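Local structure of phosphate-binding protein PstS 2 (Streptococcus pneumoniae, 4H1X) at residues 114-122 / 153-161. The protein probably captures phosphate outside the cell, as the solute-binding lipoprotein of the PstSACB ABC transporter, and hands it over for import. Numbering follows the deposited sequence. Where two conformers were deposited one is given.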
# COMPACT_ATOMS: atom_id res chain seq x y z
N LEU A 114 5.71 -19.71 14.29
CA LEU A 114 4.39 -19.12 14.53
C LEU A 114 3.59 -19.90 15.59
O LEU A 114 3.20 -21.05 15.38
CB LEU A 114 3.58 -18.98 13.22
CG LEU A 114 2.27 -18.20 13.41
CD1 LEU A 114 2.57 -16.76 13.71
CD2 LEU A 114 1.40 -18.30 12.15
N SER A 115 3.33 -19.22 16.72
CA SER A 115 2.62 -19.77 17.88
C SER A 115 1.19 -20.16 17.54
O SER A 115 0.67 -19.71 16.52
CB SER A 115 2.60 -18.74 19.01
OG SER A 115 1.86 -17.58 18.68
N LYS A 116 0.55 -21.00 18.38
CA LYS A 116 -0.87 -21.35 18.22
C LYS A 116 -1.71 -20.05 18.19
O LYS A 116 -2.63 -19.93 17.39
CB LYS A 116 -1.29 -22.24 19.41
CG LYS A 116 -2.65 -22.91 19.25
CD LYS A 116 -2.90 -23.85 20.43
CE LYS A 116 -4.17 -24.65 20.26
NZ LYS A 116 -3.93 -25.89 19.47
N LEU A 117 -1.37 -19.09 19.07
CA LEU A 117 -2.09 -17.81 19.12
C LEU A 117 -1.91 -17.05 17.78
O LEU A 117 -2.91 -16.56 17.23
CB LEU A 117 -1.61 -16.97 20.33
CG LEU A 117 -2.17 -15.53 20.42
CD1 LEU A 117 -3.69 -15.53 20.55
CD2 LEU A 117 -1.52 -14.79 21.57
N GLY A 118 -0.67 -16.96 17.27
CA GLY A 118 -0.36 -16.32 15.99
C GLY A 118 -1.17 -16.97 14.87
O GLY A 118 -1.74 -16.27 14.03
N GLN A 119 -1.23 -18.30 14.87
CA GLN A 119 -2.02 -19.07 13.89
C GLN A 119 -3.53 -18.76 14.02
O GLN A 119 -4.22 -18.63 13.00
CB GLN A 119 -1.79 -20.58 14.07
CG GLN A 119 -0.37 -21.00 13.66
CD GLN A 119 -0.12 -22.47 13.90
OE1 GLN A 119 0.78 -22.87 14.67
NE2 GLN A 119 -0.95 -23.29 13.32
N ASP A 120 -4.03 -18.57 15.26
CA ASP A 120 -5.45 -18.23 15.46
C ASP A 120 -5.72 -16.82 14.89
O ASP A 120 -6.77 -16.58 14.28
CB ASP A 120 -5.83 -18.31 16.93
CG ASP A 120 -7.33 -18.15 17.15
OD1 ASP A 120 -8.09 -19.05 16.74
OD2 ASP A 120 -7.74 -17.05 17.58
N PHE A 121 -4.78 -15.89 15.10
CA PHE A 121 -4.90 -14.53 14.57
C PHE A 121 -4.91 -14.57 13.01
O PHE A 121 -5.75 -13.89 12.40
CB PHE A 121 -3.78 -13.63 15.10
CG PHE A 121 -3.87 -12.18 14.66
CD1 PHE A 121 -5.07 -11.48 14.71
CD2 PHE A 121 -2.74 -11.51 14.19
CE1 PHE A 121 -5.14 -10.13 14.34
CE2 PHE A 121 -2.81 -10.16 13.82
CZ PHE A 121 -4.01 -9.49 13.87
N ILE A 122 -4.03 -15.39 12.38
CA ILE A 122 -3.98 -15.57 10.92
C ILE A 122 -5.34 -16.10 10.43
O ILE A 122 -5.85 -15.67 9.40
CB ILE A 122 -2.81 -16.53 10.49
CG1 ILE A 122 -1.41 -15.96 10.83
CG2 ILE A 122 -2.89 -16.98 9.02
CD1 ILE A 122 -1.09 -14.59 10.37
N HIS A 153 -11.33 -17.56 22.76
CA HIS A 153 -11.14 -16.65 23.89
C HIS A 153 -9.76 -16.91 24.46
O HIS A 153 -9.60 -17.30 25.63
CB HIS A 153 -12.27 -16.78 24.93
CG HIS A 153 -13.62 -16.50 24.34
ND1 HIS A 153 -14.07 -15.19 24.19
CD2 HIS A 153 -14.54 -17.35 23.85
CE1 HIS A 153 -15.27 -15.30 23.62
NE2 HIS A 153 -15.59 -16.58 23.40
N LEU A 154 -8.75 -16.78 23.57
CA LEU A 154 -7.36 -17.08 23.91
C LEU A 154 -6.75 -16.01 24.75
O LEU A 154 -7.34 -14.95 24.98
CB LEU A 154 -6.50 -17.31 22.66
CG LEU A 154 -6.79 -18.57 21.83
CD1 LEU A 154 -5.88 -18.62 20.62
CD2 LEU A 154 -6.63 -19.85 22.65
N SER A 155 -5.56 -16.32 25.25
CA SER A 155 -4.80 -15.40 26.06
C SER A 155 -3.38 -15.47 25.60
O SER A 155 -2.91 -16.52 25.17
CB SER A 155 -4.93 -15.74 27.54
OG SER A 155 -4.40 -14.68 28.32
N GLY A 156 -2.69 -14.36 25.73
CA GLY A 156 -1.30 -14.29 25.35
C GLY A 156 -1.01 -13.00 24.62
O GLY A 156 -1.89 -12.15 24.49
N LYS A 157 0.23 -12.87 24.17
CA LYS A 157 0.69 -11.68 23.48
C LYS A 157 1.21 -12.03 22.09
O LYS A 157 1.86 -13.06 21.91
CB LYS A 157 1.79 -10.96 24.30
CG LYS A 157 2.29 -9.63 23.69
CD LYS A 157 3.66 -9.23 24.21
CE LYS A 157 4.62 -8.85 23.09
NZ LYS A 157 5.40 -10.02 22.60
N LEU A 158 0.96 -11.12 21.14
CA LEU A 158 1.45 -11.24 19.78
C LEU A 158 2.25 -10.01 19.45
O LEU A 158 1.86 -8.89 19.83
CB LEU A 158 0.31 -11.37 18.77
CG LEU A 158 -0.27 -12.75 18.60
CD1 LEU A 158 -1.47 -12.69 17.68
CD2 LEU A 158 0.78 -13.72 18.07
N SER A 159 3.36 -10.22 18.75
CA SER A 159 4.19 -9.12 18.27
C SER A 159 4.15 -9.14 16.75
O SER A 159 4.52 -10.15 16.13
CB SER A 159 5.62 -9.24 18.79
OG SER A 159 6.41 -8.19 18.24
N VAL A 160 3.67 -8.04 16.16
CA VAL A 160 3.55 -7.91 14.70
C VAL A 160 4.46 -6.75 14.29
O VAL A 160 4.33 -5.65 14.84
CB VAL A 160 2.07 -7.74 14.23
CG1 VAL A 160 2.02 -7.72 12.71
CG2 VAL A 160 1.17 -8.86 14.78
N VAL A 161 5.44 -7.00 13.42
CA VAL A 161 6.46 -6.00 13.11
C VAL A 161 6.66 -5.79 11.63
O VAL A 161 6.71 -6.78 10.90
CB VAL A 161 7.81 -6.47 13.75
CG1 VAL A 161 8.96 -5.54 13.38
CG2 VAL A 161 7.69 -6.65 15.28
O HOH W 1 2.62 -15.57 20.50
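L154 meets helix 116-122 with its CD1, which sits 3.7 Å from D120 CB and 3.8 Å from L117 CD1; the L154 and L117 side chains run past one another in opposite directions. D120 OD2 is hydrogen-bonded to the hydroxyls of Y149 and Y177. At G156 the strand has no side chain, and L117 packs on bare backbone: its CD2 lies 3.6 Å from G156 C, placed there by a CG anti to the backbone N (chi1 173°) together with chi2 of 62°. K157 CB points away from the helix, but the K157 carbonyl O takes a bond from a water that also meets S115 OG, the N-cap hydroxyl that accepts from G118 N (3.0 Å, 162°). L158 then forks against the helix, CD1 3.6 Å from F121 CB and CD2 3.5 Å from G118 CA. V160 CG2 touches the F121 ring obliquely at CE2. The helix thus forms a layer against the sheet of one lobe of the periplasmic-binding-protein fold. With no direct hydrogen bond across, the fit depends on the shapes of the leucine side chains, while the water-linked cap at S115 is the polar link between the segments.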